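Local coordinates for protein putative mandelate racemase (Salmonella typhimurium, PDB 2O56) that binds magnesium in an enolase-superfamily barrel and is of unproven function, probably acting as a hydro-lyase (dehydratase), at residues 305-310 against 339-344; 137-142 against 176-181; 226-231 against 258-263. One frame throughout, in Å; residues are numbered along the deposited sequence.

Interaction 1. Residues 305-310 against 339-344; sequences EVKKIC and TAIPNF
The side-chain amide of Asn343 reaches across to the last carbonyl of 305-310: ND2 of Asn343 donates to O of Cys310 over 3.1 Å. The N-H points at the oxygen with moderate bending (151°), and the nitrogen is tilted 24° from the carbonyl plane. The same ND2 also donates to the backbone O of Lys318, just ahead of strand 319-320, so one amide nitrogen serves two carbonyls, which should hold the amide in its orientation. Asparagine suits the place because its NH2 has two hydrogens to give and its chain is short; with chi1 at 53°, CG sits between the backbone N and the carbonyl carbon, a turn that brings ND2 to the O of Cys310.

Beside this bond the contact is apolar. CG2 of Ile341 meets CB of Cys310 at 4.0 Å and the aliphatic CD of Lys307 at 4.1 Å, while its other branch brings CD1 to 4.1 Å from SG of Cys310. Helix 302-314 meets the turn that follows helix 328-340 here, on the outside of the barrel domain common to the enolase superfamily, strand 319-320 running between the two helices in sequence; Val320 on that strand touches Cys310, Ile341 and Asn343 alike. Ile341, the first residue to leave helical geometry after helix 328-340, has a branched chain able to face both Cys310 and Lys307. Cysteine is small, consistent with the close approach of its CB to Ile341.

Lys307 contributes only its methylenes to Ile341, the two chains sliding past each other in opposite directions. Its NZ is engaged elsewhere, in salt bridges to Asp311 and to Glu75 of a second subunit.

Interaction 2. Residues 137-142 against 176-181; sequences LQFGWG and VAMDRH
The phenyl ring of Phe139 is met obliquely by the methyl of Met178, whose CE lies 3.9 Å from CE1 of Phe139 and 4.2 Å from its CD1. Over the centre of one face of the ring, 3.7 Å above the plane, sits CG of Gln138, its neighbour in sequence. Trp184 meets the ring too, with planes at about 60°.

The methionine chain starts with CG anti to the backbone N (chi1 -164°), then bends at chi2 and chi3, which carries CE of Met178 to the ring and also to 3.9 Å from O of Gln138. A long, flexible thioether suits this place, since it can curl into the angle between an aromatic ring and the backbone. The contact links two loops of the barrel domain, one following strand 130-135 and the other following strand 170-173, at the end of the barrel where the magnesium ion is bound. The amide of Gln138 turns away from Met178, NE2 donating to OE1 of Gln136 and OE1 accepting from N of Asp174; the Gln138 side chain lies about 5 Å from that of Glu221, a magnesium ligand.

Beyond Met178, OD1 of Asp179 accepts from N of His181 in an Asx turn.

Interaction 3. Residues 226-231 against 258-263; sequences TDTTSA and MKQVAD
Two neighbouring outer helices of the enolase-superfamily barrel, 228-238 and 255-264, pack together here, with the first turn of one against the middle of the other. Strand 246-247 lies between them in sequence. The nearest CA atoms are those of Thr228 and Val261, 6.2 Å apart.

The methyl CG2 of Thr228 does most of the touching: it lies 3.6 Å from CG of Gln260, the two side chains crossing at about a right angle, and 4.1 Å from CG2 of Val261. With chi1 at -56° the methyl is anti to the backbone N, and OG1 is placed beside that N, where it bonds to Gln257 and to Asp317 of a neighbouring subunit. Threonine therefore serves both needs, a methyl for the helix interface and a hydroxyl for the polar groups. One turn on, Ala231 offers only its CB, small enough to bring the helix surfaces close. The branched Val261 sits opposite, its CG2 shared by Thr228 and Ala231, and its side chain also touches Leu269 on the next strand.

A capping box closes the first turn of helix 228-238. N of Ser230 donates to OD1 of Asp227 over a long 3.3 Å but nearly straight (175°), and OG of Ser230 accepts in return from N of Asp227 at 3.0 Å.

Overall arrangement
From the N terminus, interaction 2 comes first, closing a loop of 33 residues that includes helix 153-165 and strand 170-173. Interaction 3 follows, bridging 26 residues through strand 246-247, and interaction 1 comes last, spanning 28 residues through strand 319-320. The three run in series along the chain, neither nesting nor crossing. Interaction 2 joins loops close to the metal site, whereas interaction 3 pairs two consecutive outer helices of the barrel domain and interaction 1 ties an outer helix to the turn after the next one. Interactions 2 and 3 come within about 5 Å at their nearest atoms without touching; interaction 1 lies across the chain's centre from interaction 2, their centres 32 Å apart.

Interaction 1. Residues 305-310 against 339-344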
loop_
_atom_site.group_PDB
_atom_site.type_symbol
_atom_site.label_atom_id
_atom_site.label_comp_id
_atom_site.label_asym_id
_atom_site.label_seq_id
_atom_site.Cartn_x
_atom_site.Cartn_y
_atom_site.Cartn_z
ATOM N N GLU A 305 27.692 5.831 -15.102
ATOM C CA GLU A 305 26.375 5.834 -14.485
ATOM C C GLU A 305 25.274 5.493 -15.488
ATOM O O GLU A 305 24.330 4.762 -15.154
ATOM C CB GLU A 305 26.087 7.186 -13.809
ATOM C CG GLU A 305 24.814 7.171 -12.985
ATOM C CD GLU A 305 24.945 6.448 -11.654
ATOM O OE1 GLU A 305 26.043 5.943 -11.312
ATOM O OE2 GLU A 305 23.924 6.362 -10.945
ATOM N N VAL A 306 25.366 6.004 -16.707
ATOM C CA VAL A 306 24.300 5.691 -17.673
ATOM C C VAL A 306 24.231 4.193 -18.037
ATOM O O VAL A 306 23.142 3.635 -18.178
ATOM C CB VAL A 306 24.278 6.669 -18.890
ATOM C CG1 VAL A 306 23.311 6.196 -19.972
ATOM C CG2 VAL A 306 23.858 8.080 -18.411
ATOM N N LYS A 307 25.380 3.523 -18.154
ATOM C CA LYS A 307 25.376 2.069 -18.290
ATOM C C LYS A 307 24.591 1.414 -17.147
ATOM O O LYS A 307 23.807 0.517 -17.373
ATOM C CB LYS A 307 26.806 1.509 -18.356
ATOM C CG LYS A 307 26.900 0.009 -18.609
ATOM C CD LYS A 307 26.331 -0.375 -19.980
ATOM C CE LYS A 307 26.538 -1.870 -20.286
ATOM N NZ LYS A 307 26.151 -2.778 -19.144
ATOM N N LYS A 308 24.822 1.870 -15.922
ATOM C CA LYS A 308 24.114 1.333 -14.752
ATOM C C LYS A 308 22.605 1.610 -14.789
ATOM O O LYS A 308 21.793 0.728 -14.484
ATOM C CB LYS A 308 24.755 1.874 -13.478
ATOM C CG LYS A 308 26.233 1.499 -13.364
ATOM C CD LYS A 308 26.843 2.159 -12.108
ATOM C CE LYS A 308 28.268 1.676 -11.891
ATOM N NZ LYS A 308 28.869 2.390 -10.690
ATOM N N ILE A 309 22.238 2.822 -15.200
ATOM C CA ILE A 309 20.840 3.157 -15.481
ATOM C C ILE A 309 20.186 2.186 -16.459
ATOM O O ILE A 309 19.120 1.648 -16.173
ATOM C CB ILE A 309 20.686 4.638 -15.943
ATOM C CG1 ILE A 309 21.059 5.586 -14.799
ATOM C CG2 ILE A 309 19.245 4.934 -16.451
ATOM C CD1 ILE A 309 21.169 7.057 -15.222
ATOM N N CYS A 310 20.830 1.934 -17.601
ATOM C CA CYS A 310 20.257 1.055 -18.627
ATOM C C CYS A 310 20.080 -0.363 -18.124
ATOM O O CYS A 310 19.082 -1.009 -18.449
ATOM C CB CYS A 310 21.102 1.046 -19.907
ATOM S SG CYS A 310 21.250 2.650 -20.665
ATOM N N THR A 339 25.060 0.685 -28.874
ATOM C CA THR A 339 25.569 -0.501 -29.557
ATOM C C THR A 339 25.658 -1.673 -28.617
ATOM O O THR A 339 25.348 -2.803 -29.001
ATOM C CB THR A 339 26.968 -0.235 -30.197
ATOM O OG1 THR A 339 26.839 0.774 -31.190
ATOM C CG2 THR A 339 27.542 -1.472 -30.855
ATOM N N ALA A 340 26.094 -1.395 -27.382
ATOM C CA ALA A 340 26.367 -2.433 -26.400
ATOM C C ALA A 340 25.131 -2.937 -25.635
ATOM O O ALA A 340 25.012 -4.137 -25.343
ATOM C CB ALA A 340 27.398 -1.925 -25.399
ATOM N N ILE A 341 24.244 -2.027 -25.256
ATOM C CA ILE A 341 23.133 -2.408 -24.368
ATOM C C ILE A 341 22.103 -3.298 -25.086
ATOM O O ILE A 341 21.815 -3.091 -26.276
ATOM C CB ILE A 341 22.437 -1.170 -23.729
ATOM C CG1 ILE A 341 21.871 -0.254 -24.815
ATOM C CG2 ILE A 341 23.410 -0.382 -22.840
ATOM C CD1 ILE A 341 20.886 0.789 -24.284
ATOM N N PRO A 342 21.549 -4.304 -24.366
ATOM C CA PRO A 342 20.475 -5.134 -24.930
ATOM C C PRO A 342 19.171 -4.393 -25.175
ATOM O O PRO A 342 18.442 -4.748 -26.100
ATOM C CB PRO A 342 20.286 -6.266 -23.901
ATOM C CG PRO A 342 20.989 -5.835 -22.683
ATOM C CD PRO A 342 21.953 -4.730 -23.011
ATOM N N ASN A 343 18.883 -3.369 -24.365
ATOM C CA ASN A 343 17.559 -2.774 -24.353
ATOM C C ASN A 343 17.442 -1.424 -25.073
ATOM O O ASN A 343 16.811 -0.492 -24.591
ATOM C CB ASN A 343 16.968 -2.731 -22.944
ATOM C CG ASN A 343 17.878 -2.065 -21.939
ATOM O OD1 ASN A 343 19.109 -2.186 -21.997
ATOM N ND2 ASN A 343 17.272 -1.378 -20.980
ATOM N N PHE A 344 18.051 -1.339 -26.246
ATOM C CA PHE A 344 18.016 -0.132 -27.061
ATOM C C PHE A 344 16.720 -0.135 -27.871
ATOM O O PHE A 344 16.330 -1.188 -28.362
ATOM C CB PHE A 344 19.225 -0.149 -28.002
ATOM C CG PHE A 344 19.162 0.860 -29.101
ATOM C CD1 PHE A 344 19.361 2.209 -28.844
ATOM C CD2 PHE A 344 18.899 0.462 -30.408
ATOM C CE1 PHE A 344 19.316 3.128 -29.862
ATOM C CE2 PHE A 344 18.862 1.384 -31.429
ATOM C CZ PHE A 344 19.063 2.711 -31.161
#

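Interaction 2. Residues 137-142 against 176-181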
loop_
_atom_site.group_PDB
_atom_site.type_symbol
_atom_site.label_atom_id
_atom_site.label_comp_id
_atom_site.label_asym_id
_atom_site.label_seq_id
_atom_site.Cartn_x
_atom_site.Cartn_y
_atom_site.Cartn_z
ATOM N N LEU A 137 10.736 18.191 -35.650
ATOM C CA LEU A 137 10.233 18.613 -36.952
ATOM C C LEU A 137 9.495 19.945 -36.982
ATOM O O LEU A 137 9.280 20.494 -38.059
ATOM C CB LEU A 137 9.307 17.538 -37.531
ATOM C CG LEU A 137 9.834 16.596 -38.608
ATOM C CD1 LEU A 137 11.231 16.080 -38.327
ATOM C CD2 LEU A 137 8.867 15.467 -38.732
ATOM N N GLN A 138 9.103 20.462 -35.816
ATOM C CA GLN A 138 8.526 21.804 -35.712
ATOM C C GLN A 138 9.487 22.879 -36.204
ATOM O O GLN A 138 9.076 24.002 -36.501
ATOM C CB GLN A 138 8.048 22.116 -34.289
ATOM C CG GLN A 138 9.180 22.187 -33.231
ATOM C CD GLN A 138 9.508 20.834 -32.619
ATOM O OE1 GLN A 138 9.155 19.791 -33.159
ATOM N NE2 GLN A 138 10.172 20.854 -31.468
ATOM N N PHE A 139 10.763 22.526 -36.314
ATOM C CA PHE A 139 11.761 23.468 -36.789
ATOM C C PHE A 139 12.197 23.154 -38.209
ATOM O O PHE A 139 13.157 23.735 -38.715
ATOM C CB PHE A 139 12.962 23.490 -35.847
ATOM C CG PHE A 139 12.615 23.856 -34.432
ATOM C CD1 PHE A 139 11.845 24.980 -34.154
ATOM C CD2 PHE A 139 13.067 23.081 -33.374
ATOM C CE1 PHE A 139 11.529 25.321 -32.854
ATOM C CE2 PHE A 139 12.755 23.419 -32.056
ATOM C CZ PHE A 139 11.994 24.542 -31.795
ATOM N N GLY A 140 11.484 22.234 -38.847
ATOM C CA GLY A 140 11.741 21.893 -40.234
ATOM C C GLY A 140 12.696 20.738 -40.433
ATOM O O GLY A 140 13.302 20.231 -39.486
ATOM N N TRP A 141 12.830 20.326 -41.687
ATOM C CA TRP A 141 13.768 19.286 -42.081
ATOM C C TRP A 141 14.073 19.459 -43.574
ATOM O O TRP A 141 13.225 19.959 -44.326
ATOM C CB TRP A 141 13.170 17.894 -41.842
ATOM C CG TRP A 141 14.234 16.844 -41.744
ATOM C CD1 TRP A 141 14.696 16.035 -42.749
ATOM C CD2 TRP A 141 14.994 16.514 -40.581
ATOM N NE1 TRP A 141 15.687 15.208 -42.273
ATOM C CE2 TRP A 141 15.894 15.487 -40.947
ATOM C CE3 TRP A 141 14.988 16.974 -39.256
ATOM C CZ2 TRP A 141 16.785 14.918 -40.036
ATOM C CZ3 TRP A 141 15.873 16.415 -38.359
ATOM C CH2 TRP A 141 16.765 15.399 -38.750
ATOM N N GLY A 142 15.263 19.022 -43.990
ATOM C CA GLY A 142 15.785 19.273 -45.343
ATOM C C GLY A 142 16.764 20.433 -45.345
ATOM O O GLY A 142 16.820 21.198 -44.385
ATOM N N VAL A 176 2.603 21.351 -30.184
ATOM C CA VAL A 176 1.786 22.222 -29.324
ATOM C C VAL A 176 2.416 23.596 -29.047
ATOM O O VAL A 176 1.707 24.608 -28.974
ATOM C CB VAL A 176 1.363 21.499 -28.005
ATOM C CG1 VAL A 176 0.679 22.443 -27.039
ATOM C CG2 VAL A 176 0.410 20.380 -28.322
ATOM N N ALA A 177 3.743 23.631 -28.911
ATOM C CA ALA A 177 4.439 24.776 -28.305
ATOM C C ALA A 177 4.720 25.933 -29.287
ATOM O O ALA A 177 5.177 27.006 -28.888
ATOM C CB ALA A 177 5.728 24.314 -27.635
ATOM N N MET A 178 4.448 25.717 -30.570
ATOM C CA MET A 178 4.437 26.817 -31.535
ATOM C C MET A 178 2.996 27.294 -31.664
ATOM O O MET A 178 2.108 26.490 -31.958
ATOM C CB MET A 178 4.932 26.338 -32.909
ATOM C CG MET A 178 5.338 27.467 -33.884
ATOM S SD MET A 178 6.992 28.115 -33.556
ATOM C CE MET A 178 8.031 26.705 -33.939
ATOM N N ASP A 179 2.746 28.581 -31.456
ATOM C CA ASP A 179 1.392 29.103 -31.722
ATOM C C ASP A 179 1.137 29.255 -33.226
ATOM O O ASP A 179 1.977 28.862 -34.044
ATOM C CB ASP A 179 1.073 30.392 -30.938
ATOM C CG ASP A 179 1.859 31.604 -31.415
ATOM O OD1 ASP A 179 2.584 31.520 -32.424
ATOM O OD2 ASP A 179 1.763 32.661 -30.759
ATOM N N ARG A 180 -0.003 29.833 -33.595
ATOM C CA ARG A 180 -0.335 29.940 -35.010
ATOM C C ARG A 180 0.486 31.025 -35.693
ATOM O O ARG A 180 0.533 31.090 -36.914
ATOM C CB ARG A 180 -1.838 30.164 -35.219
ATOM C CG ARG A 180 -2.391 31.394 -34.521
ATOM C CD ARG A 180 -3.844 31.197 -34.107
ATOM N NE ARG A 180 -4.753 32.034 -34.886
ATOM C CZ ARG A 180 -5.177 33.241 -34.512
ATOM N NH1 ARG A 180 -4.774 33.768 -33.358
ATOM N NH2 ARG A 180 -6.009 33.923 -35.294
ATOM N N HIS A 181 1.166 31.846 -34.897
ATOM C CA HIS A 181 1.927 32.982 -35.405
ATOM C C HIS A 181 3.422 32.726 -35.466
ATOM O O HIS A 181 4.175 33.565 -35.939
ATOM C CB HIS A 181 1.632 34.222 -34.556
ATOM C CG HIS A 181 0.181 34.587 -34.527
ATOM N ND1 HIS A 181 -0.508 34.818 -33.357
ATOM C CD2 HIS A 181 -0.720 34.739 -35.530
ATOM C CE1 HIS A 181 -1.767 35.109 -33.639
ATOM N NE2 HIS A 181 -1.921 35.064 -34.952
#

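Interaction 3. Residues 226-231 against 258-263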
loop_
_atom_site.group_PDB
_atom_site.type_symbol
_atom_site.label_atom_id
_atom_site.label_comp_id
_atom_site.label_asym_id
_atom_site.label_seq_id
_atom_site.Cartn_x
_atom_site.Cartn_y
_atom_site.Cartn_z
ATOM N N THR A 226 3.849 21.324 -20.703
ATOM C CA THR A 226 2.564 20.957 -20.135
ATOM C C THR A 226 2.730 20.557 -18.656
ATOM O O THR A 226 3.851 20.281 -18.188
ATOM C CB THR A 226 1.953 19.766 -20.896
ATOM O OG1 THR A 226 2.987 18.825 -21.217
ATOM C CG2 THR A 226 1.278 20.231 -22.203
ATOM N N ASP A 227 1.618 20.538 -17.921
ATOM C CA ASP A 227 1.606 19.890 -16.615
ATOM C C ASP A 227 0.766 18.615 -16.692
ATOM O O ASP A 227 0.356 18.208 -17.784
ATOM C CB ASP A 227 1.178 20.870 -15.497
ATOM C CG ASP A 227 -0.322 21.215 -15.527
ATOM O OD1 ASP A 227 -1.024 20.859 -16.497
ATOM O OD2 ASP A 227 -0.806 21.871 -14.570
ATOM N N THR A 228 0.497 17.992 -15.550
ATOM C CA THR A 228 -0.269 16.739 -15.514
ATOM C C THR A 228 -1.619 16.841 -16.232
ATOM O O THR A 228 -1.940 16.014 -17.072
ATOM C CB THR A 228 -0.482 16.258 -14.067
ATOM O OG1 THR A 228 0.790 16.132 -13.440
ATOM C CG2 THR A 228 -1.189 14.895 -14.028
ATOM N N THR A 229 -2.383 17.878 -15.927
ATOM C CA THR A 229 -3.718 18.030 -16.519
ATOM C C THR A 229 -3.718 18.185 -18.044
ATOM O O THR A 229 -4.416 17.460 -18.743
ATOM C CB THR A 229 -4.508 19.139 -15.799
ATOM O OG1 THR A 229 -4.493 18.849 -14.397
ATOM C CG2 THR A 229 -5.973 19.183 -16.272
ATOM N N SER A 230 -2.926 19.118 -18.555
ATOM C CA SER A 230 -2.821 19.334 -19.994
ATOM C C SER A 230 -2.111 18.213 -20.748
ATOM O O SER A 230 -2.436 17.949 -21.901
ATOM C CB SER A 230 -2.128 20.665 -20.288
ATOM O OG SER A 230 -0.923 20.794 -19.547
ATOM N N ALA A 231 -1.126 17.564 -20.124
ATOM C CA ALA A 231 -0.476 16.403 -20.750
ATOM C C ALA A 231 -1.498 15.290 -20.969
ATOM O O ALA A 231 -1.504 14.625 -22.016
ATOM C CB ALA A 231 0.696 15.881 -19.871
ATOM N N MET A 258 4.053 11.896 -13.248
ATOM C CA MET A 258 4.317 10.987 -14.383
ATOM C C MET A 258 3.438 9.734 -14.366
ATOM O O MET A 258 2.920 9.298 -15.409
ATOM C CB MET A 258 5.801 10.594 -14.433
ATOM C CG MET A 258 6.270 10.028 -15.796
ATOM S SD MET A 258 6.512 11.276 -17.085
ATOM C CE MET A 258 7.875 12.221 -16.399
ATOM N N LYS A 259 3.307 9.136 -13.183
ATOM C CA LYS A 259 2.399 8.010 -12.980
ATOM C C LYS A 259 0.944 8.372 -13.292
ATOM O O LYS A 259 0.232 7.587 -13.932
ATOM C CB LYS A 259 2.556 7.446 -11.570
ATOM C CG LYS A 259 1.838 6.126 -11.278
ATOM C CD LYS A 259 1.983 5.095 -12.362
ATOM C CE LYS A 259 1.203 3.826 -12.014
ATOM N NZ LYS A 259 1.461 3.360 -10.624
ATOM N N GLN A 260 0.510 9.560 -12.881
ATOM C CA GLN A 260 -0.853 9.992 -13.187
ATOM C C GLN A 260 -1.079 10.097 -14.711
ATOM O O GLN A 260 -2.113 9.670 -15.197
ATOM C CB GLN A 260 -1.189 11.296 -12.451
ATOM C CG GLN A 260 -2.581 11.881 -12.712
ATOM C CD GLN A 260 -3.727 11.146 -12.030
ATOM O OE1 GLN A 260 -3.533 10.165 -11.315
ATOM N NE2 GLN A 260 -4.945 11.633 -12.261
ATOM N N VAL A 261 -0.101 10.620 -15.454
ATOM C CA VAL A 261 -0.200 10.684 -16.919
ATOM C C VAL A 261 -0.273 9.264 -17.510
ATOM O O VAL A 261 -1.150 8.978 -18.309
ATOM C CB VAL A 261 0.944 11.546 -17.570
ATOM C CG1 VAL A 261 0.771 11.646 -19.124
ATOM C CG2 VAL A 261 0.928 12.956 -16.999
ATOM N N ALA A 262 0.595 8.368 -17.035
ATOM C CA ALA A 262 0.630 6.967 -17.482
ATOM C C ALA A 262 -0.720 6.278 -17.294
ATOM O O ALA A 262 -1.178 5.541 -18.175
ATOM C CB ALA A 262 1.729 6.197 -16.767
ATOM N N ASP A 263 -1.370 6.560 -16.169
ATOM C CA ASP A 263 -2.671 5.964 -15.842
ATOM C C ASP A 263 -3.782 6.403 -16.804
ATOM O O ASP A 263 -4.669 5.618 -17.130
ATOM C CB ASP A 263 -3.083 6.347 -14.417
ATOM C CG ASP A 263 -2.252 5.635 -13.349
ATOM O OD1 ASP A 263 -1.504 4.701 -13.701
ATOM O OD2 ASP A 263 -2.367 6.003 -12.157
#